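Local coordinates for protein putative alpha-N-acetylgalactosaminidase (PDB 3CC1) that probably cleaves terminal alpha-linked N-acetylgalactosamine from glycoconjugates, as a putative alpha-N-acetylgalactosaminidase with a TIM-barrel domain and a C-terminal beta sandwich, at residues Glu28-Gly33 with Glu320-Asp325; Met14-Trp19 with Leu32-Tyr37. All coordinates share one frame; numbering follows the deposited sequence.

Contact 1. Residues Glu28-Gly33 with Glu320-Asp325; sequences EEEVLG and ELRDND
Arg322 reaches from the loop after strand 315-317 of the TIM barrel to helix 28-41, where Glu29 meets it in a three-residue salt-bridge network completed by Glu320. Its guanidinium organises the whole contact, its NH1 turned to Glu29 on the helix, its NE and NH2 to Glu320 on its own loop. At one edge NH1 donates to OE2 of Glu29 over 2.9 Å; the acceptor lies close to the guanidinium plane, and NH1 comes in on the syn side but tilted out of the carboxylate plane, the two groups' planes being 44° apart. Arg322 grips Glu320 side-on, NE reaching OE2 at 2.8 Å and NH2 reaching OE1 at 2.9 Å. Both bonds approach from above the Glu320 carboxylate plane, whereas the backbone N of Arg322 takes the anti lone pair of the OE2 already bound by NE. OE1 also accepts from Tyr22 and Asn34, so the carboxylate is held from beyond the arginine and can fix its rotation. Glu30 pairs with Arg283, and its CG merely passes near NH2. Over one guanidinium face lies Gly33, its CA 3.5 Å above the plane; a side chain directed from that position would run into NH1. The chain of Glu29 bends at chi2 (-83°), which brings the carboxylate round to the arginine. A water adds a second link, donating to OE1 of Glu29 and accepting from NH2 of Arg322 at 3.0 Å.

Contact 2. Residues Met14-Trp19 with Leu32-Tyr37; sequences MGWNSW and LGNAEY
Asn34 lays its side chain across the indole of Trp16, and following it outward shows how an amide can stack on an aromatic ring. CB sits over the six-membered ring, 3.8 Å from its centroid and 13° off the normal, a CH-pi contact. Next along, CG comes within 3.4 Å of CE2, at the junction of the two rings. The amide then spreads nearly flat over the indole, the planes 15° apart, with ND2 above CZ2 at 3.4 Å. OD1 lies over the face near NE1, at an angle too poor for a hydrogen bond; NE1 donates instead to the O of Gly319. The amide's polar atoms find their partners off the ring: ND2 donates to the backbone O of Glu30 and to Glu320, and OD1 accepts from the backbone N of Leu321. These bonds hold the amide in its rotation, while CG of Trp16, anti to its backbone N (chi1 168°), carries the ring out to the helix. A leucine in place of Trp16 would probably leave the Gly319 carbonyl without its indole donor and the Asn34 amide without a flat surface to lie on. Strand 14-17 and helix 28-41 thus pack as the first beta-alpha unit of the TIM barrel, strand inside and helix outside.

Overall arrangement
From the N terminus the chain runs through strand 14-17, turns past the short helix 19-22 and enters helix 28-41; contact 2 closes this short loop, with 12 residues between its segments. Contact 1 begins on the same helix and shares Leu32 and Gly33 with contact 2, but spans 286 residues, returning after strand 315-317, the neighbour of strand 14-17 in the parallel sheet, late in the sequence. The two loops therefore follow one another along the chain, overlapping on that helix, and their centres lie about 6 Å apart. Asn34, on the helix in contact 2, also reaches the loop of contact 1. Together they tie the barrel's first strand, its first long helix and the segment following strand 315-317.

Contact 1. Residues Glu28-Gly33 with Glu320-Asp325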
loop_
_atom_site.group_PDB
_atom_site.type_symbol
_atom_site.label_atom_id
_atom_site.label_comp_id
_atom_site.label_asym_id
_atom_site.label_seq_id
_atom_site.Cartn_x
_atom_site.Cartn_y
_atom_site.Cartn_z
ATOM N N GLU A 28 22.788 23.459 31.134
ATOM C CA GLU A 28 22.214 24.784 31.364
ATOM C C GLU A 28 22.881 25.866 30.491
ATOM O O GLU A 28 22.230 26.758 29.972
ATOM C CB GLU A 28 22.395 25.083 32.847
ATOM C CG GLU A 28 22.352 26.443 33.314
ATOM C CD GLU A 28 22.626 26.462 34.837
ATOM O OE1 GLU A 28 22.004 25.658 35.557
ATOM O OE2 GLU A 28 23.503 27.239 35.299
ATOM N N GLU A 29 24.190 25.765 30.328
ATOM C CA GLU A 29 24.933 26.681 29.461
ATOM C C GLU A 29 24.487 26.563 28.003
ATOM O O GLU A 29 24.349 27.583 27.306
ATOM C CB GLU A 29 26.434 26.436 29.584
ATOM C CG GLU A 29 27.314 27.350 28.720
ATOM C CD GLU A 29 27.452 26.848 27.284
ATOM O OE1 GLU A 29 27.421 25.598 27.070
ATOM O OE2 GLU A 29 27.630 27.704 26.375
ATOM N N GLU A 30 24.208 25.334 27.561
ATOM C CA GLU A 30 23.739 25.090 26.201
ATOM C C GLU A 30 22.337 25.660 26.025
ATOM O O GLU A 30 22.048 26.311 25.009
ATOM C CB GLU A 30 23.816 23.612 25.814
ATOM C CG GLU A 30 25.231 23.150 25.601
ATOM C CD GLU A 30 25.433 21.648 25.777
ATOM O OE1 GLU A 30 24.535 20.961 26.273
ATOM O OE2 GLU A 30 26.524 21.152 25.404
ATOM N N VAL A 31 21.461 25.449 27.011
ATOM C CA VAL A 31 20.107 26.031 26.959
ATOM C C VAL A 31 20.143 27.572 26.901
ATOM O O VAL A 31 19.461 28.182 26.076
ATOM C CB VAL A 31 19.256 25.572 28.162
ATOM C CG1 VAL A 31 17.897 26.291 28.189
ATOM C CG2 VAL A 31 19.114 24.044 28.144
ATOM N N LEU A 32 20.935 28.194 27.769
ATOM C CA LEU A 32 21.057 29.665 27.788
ATOM C C LEU A 32 21.686 30.239 26.497
ATOM O O LEU A 32 21.259 31.303 26.026
ATOM C CB LEU A 32 21.843 30.147 29.010
ATOM C CG LEU A 32 21.004 30.031 30.303
ATOM C CD1 LEU A 32 21.794 30.379 31.570
ATOM C CD2 LEU A 32 19.739 30.968 30.166
ATOM N N GLY A 33 22.689 29.555 25.947
ATOM C CA GLY A 33 23.278 29.970 24.683
ATOM C C GLY A 33 22.248 29.997 23.559
ATOM O O GLY A 33 22.174 30.934 22.811
ATOM N N GLU A 320 21.775 23.285 17.062
ATOM C CA GLU A 320 22.499 24.212 17.904
ATOM C C GLU A 320 22.518 25.548 17.172
ATOM O O GLU A 320 23.340 25.766 16.288
ATOM C CB GLU A 320 23.924 23.710 18.185
ATOM C CG GLU A 320 24.877 24.743 18.855
ATOM C CD GLU A 320 24.270 25.464 20.073
ATOM O OE1 GLU A 320 24.099 24.834 21.145
ATOM O OE2 GLU A 320 24.001 26.680 19.945
ATOM N N LEU A 321 21.616 26.422 17.598
ATOM C CA LEU A 321 21.379 27.708 16.937
ATOM C C LEU A 321 22.642 28.543 16.749
ATOM O O LEU A 321 22.784 29.264 15.733
ATOM C CB LEU A 321 20.327 28.528 17.699
ATOM C CG LEU A 321 18.860 28.104 17.542
ATOM C CD1 LEU A 321 18.013 28.792 18.601
ATOM C CD2 LEU A 321 18.332 28.395 16.134
ATOM N N ARG A 322 23.549 28.465 17.722
ATOM C CA ARG A 322 24.714 29.328 17.744
ATOM C C ARG A 322 25.636 29.012 16.589
ATOM O O ARG A 322 26.446 29.848 16.195
ATOM C CB ARG A 322 25.492 29.253 19.066
ATOM C CG ARG A 322 24.871 30.067 20.181
ATOM C CD ARG A 322 25.437 29.699 21.521
ATOM N NE ARG A 322 25.185 28.299 21.869
ATOM C CZ ARG A 322 25.762 27.677 22.889
ATOM N NH1 ARG A 322 26.548 28.335 23.705
ATOM N NH2 ARG A 322 25.505 26.407 23.148
ATOM N N ASP A 323 25.476 27.827 16.014
ATOM C CA ASP A 323 26.328 27.417 14.898
ATOM C C ASP A 323 25.672 27.631 13.537
ATOM O O ASP A 323 26.168 27.151 12.525
ATOM C CB ASP A 323 26.716 25.952 15.043
ATOM C CG ASP A 323 27.639 25.720 16.206
ATOM O OD1 ASP A 323 28.318 26.682 16.589
ATOM O OD2 ASP A 323 27.681 24.592 16.729
ATOM N N ASN A 324 24.546 28.328 13.510
ATOM C CA ASN A 324 23.817 28.559 12.256
ATOM C C ASN A 324 24.705 29.252 11.210
ATOM O O ASN A 324 25.574 30.050 11.548
ATOM C CB ASN A 324 22.607 29.470 12.459
ATOM C CG ASN A 324 21.381 28.739 12.953
ATOM O OD1 ASN A 324 21.359 27.501 13.029
ATOM N ND2 ASN A 324 20.329 29.508 13.256
ATOM N N ASP A 325 24.466 28.957 9.947
ATOM C CA ASP A 325 25.025 29.778 8.863
ATOM C C ASP A 325 23.951 30.694 8.344
ATOM O O ASP A 325 22.825 30.679 8.829
ATOM C CB ASP A 325 25.595 28.938 7.717
ATOM C CG ASP A 325 24.610 27.894 7.174
ATOM O OD1 ASP A 325 23.428 27.826 7.607
ATOM O OD2 ASP A 325 25.033 27.144 6.279
HETATM O O HOH W 1 27.908 25.250 24.449
#

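Contact 2. Residues Met14-Trp19 with Leu32-Tyr37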
loop_
_atom_site.group_PDB
_atom_site.type_symbol
_atom_site.label_atom_id
_atom_site.label_comp_id
_atom_site.label_asym_id
_atom_site.label_seq_id
_atom_site.Cartn_x
_atom_site.Cartn_y
_atom_site.Cartn_z
HETATM N N MSE A 14 6.357 27.935 18.355
HETATM C CA MSE A 14 7.627 28.123 17.691
HETATM C C MSE A 14 8.732 28.248 18.734
HETATM O O MSE A 14 8.643 29.054 19.687
HETATM C CB MSE A 14 7.592 29.403 16.834
HETATM C CG MSE A 14 6.605 29.353 15.657
HETATM SE SE MSE A 14 6.512 31.013 14.722
HETATM C CE MSE A 14 8.404 31.267 14.298
ATOM N N GLY A 15 9.774 27.449 18.548
ATOM C CA GLY A 15 10.862 27.436 19.491
ATOM C C GLY A 15 11.992 26.530 19.115
ATOM O O GLY A 15 12.189 26.225 17.955
ATOM N N TRP A 16 12.777 26.183 20.131
ATOM C CA TRP A 16 13.955 25.350 20.024
ATOM C C TRP A 16 13.791 24.236 21.053
ATOM O O TRP A 16 13.294 24.446 22.152
ATOM C CB TRP A 16 15.224 26.178 20.307
ATOM C CG TRP A 16 16.513 25.400 20.518
ATOM C CD1 TRP A 16 17.395 25.002 19.559
ATOM C CD2 TRP A 16 17.065 24.940 21.775
ATOM N NE1 TRP A 16 18.412 24.268 20.121
ATOM C CE2 TRP A 16 18.258 24.256 21.480
ATOM C CE3 TRP A 16 16.638 25.004 23.110
ATOM C CZ2 TRP A 16 19.058 23.701 22.463
ATOM C CZ3 TRP A 16 17.463 24.457 24.102
ATOM C CH2 TRP A 16 18.646 23.823 23.767
ATOM N N ASN A 17 14.198 23.045 20.663
ATOM C CA ASN A 17 14.190 21.874 21.530
ATOM C C ASN A 17 15.583 21.205 21.506
ATOM O O ASN A 17 16.196 21.080 20.463
ATOM C CB ASN A 17 13.055 20.946 21.080
ATOM C CG ASN A 17 12.981 19.644 21.860
ATOM O OD1 ASN A 17 13.903 18.835 21.823
ATOM N ND2 ASN A 17 11.878 19.437 22.565
ATOM N N SER A 18 16.056 20.801 22.684
ATOM C CA SER A 18 17.428 20.321 22.912
ATOM C C SER A 18 17.719 18.930 22.329
ATOM O O SER A 18 18.874 18.540 22.285
ATOM C CB SER A 18 17.732 20.267 24.410
ATOM O OG SER A 18 16.946 19.308 25.085
ATOM N N TRP A 19 16.696 18.214 21.866
ATOM C CA TRP A 19 16.847 16.790 21.538
ATOM C C TRP A 19 17.756 16.473 20.346
ATOM O O TRP A 19 18.635 15.618 20.448
ATOM C CB TRP A 19 15.491 16.101 21.332
ATOM C CG TRP A 19 15.676 14.643 21.105
ATOM C CD1 TRP A 19 15.668 14.009 19.900
ATOM C CD2 TRP A 19 15.910 13.618 22.088
ATOM N NE1 TRP A 19 15.894 12.670 20.070
ATOM C CE2 TRP A 19 16.040 12.397 21.392
ATOM C CE3 TRP A 19 16.025 13.609 23.476
ATOM C CZ2 TRP A 19 16.305 11.188 22.036
ATOM C CZ3 TRP A 19 16.270 12.413 24.120
ATOM C CH2 TRP A 19 16.417 11.219 23.405
ATOM N N LEU A 32 20.935 28.194 27.769
ATOM C CA LEU A 32 21.057 29.665 27.788
ATOM C C LEU A 32 21.686 30.239 26.497
ATOM O O LEU A 32 21.259 31.303 26.026
ATOM C CB LEU A 32 21.843 30.147 29.010
ATOM C CG LEU A 32 21.004 30.031 30.303
ATOM C CD1 LEU A 32 21.794 30.379 31.570
ATOM C CD2 LEU A 32 19.739 30.968 30.166
ATOM N N GLY A 33 22.689 29.555 25.947
ATOM C CA GLY A 33 23.278 29.970 24.683
ATOM C C GLY A 33 22.248 29.997 23.559
ATOM O O GLY A 33 22.174 30.934 22.811
ATOM N N ASN A 34 21.432 28.953 23.461
ATOM C CA ASN A 34 20.399 28.924 22.434
ATOM C C ASN A 34 19.313 29.973 22.681
ATOM O O ASN A 34 18.862 30.638 21.740
ATOM C CB ASN A 34 19.831 27.524 22.286
ATOM C CG ASN A 34 20.761 26.613 21.517
ATOM O OD1 ASN A 34 20.684 26.556 20.295
ATOM N ND2 ASN A 34 21.633 25.881 22.227
ATOM N N ALA A 35 18.989 30.175 23.955
ATOM C CA ALA A 35 17.990 31.161 24.384
ATOM C C ALA A 35 18.465 32.570 23.999
ATOM O O ALA A 35 17.693 33.388 23.492
ATOM C CB ALA A 35 17.739 31.055 25.867
ATOM N N GLU A 36 19.746 32.825 24.229
ATOM C CA GLU A 36 20.334 34.128 23.892
ATOM C C GLU A 36 20.329 34.351 22.399
ATOM O O GLU A 36 20.015 35.425 21.924
ATOM C CB GLU A 36 21.743 34.287 24.459
ATOM C CG GLU A 36 21.719 34.514 25.964
ATOM C CD GLU A 36 23.080 34.294 26.656
ATOM O OE1 GLU A 36 24.081 34.024 25.947
ATOM O OE2 GLU A 36 23.138 34.364 27.909
ATOM N N TYR A 37 20.639 33.312 21.641
ATOM C CA TYR A 37 20.619 33.442 20.192
ATOM C C TYR A 37 19.204 33.752 19.755
ATOM O O TYR A 37 18.980 34.663 18.983
ATOM C CB TYR A 37 21.123 32.188 19.513
ATOM C CG TYR A 37 21.203 32.283 18.007
ATOM C CD1 TYR A 37 20.082 32.076 17.215
ATOM C CD2 TYR A 37 22.407 32.498 17.375
ATOM C CE1 TYR A 37 20.154 32.147 15.854
ATOM C CE2 TYR A 37 22.489 32.582 15.991
ATOM C CZ TYR A 37 21.376 32.389 15.247
ATOM O OH TYR A 37 21.460 32.412 13.895
#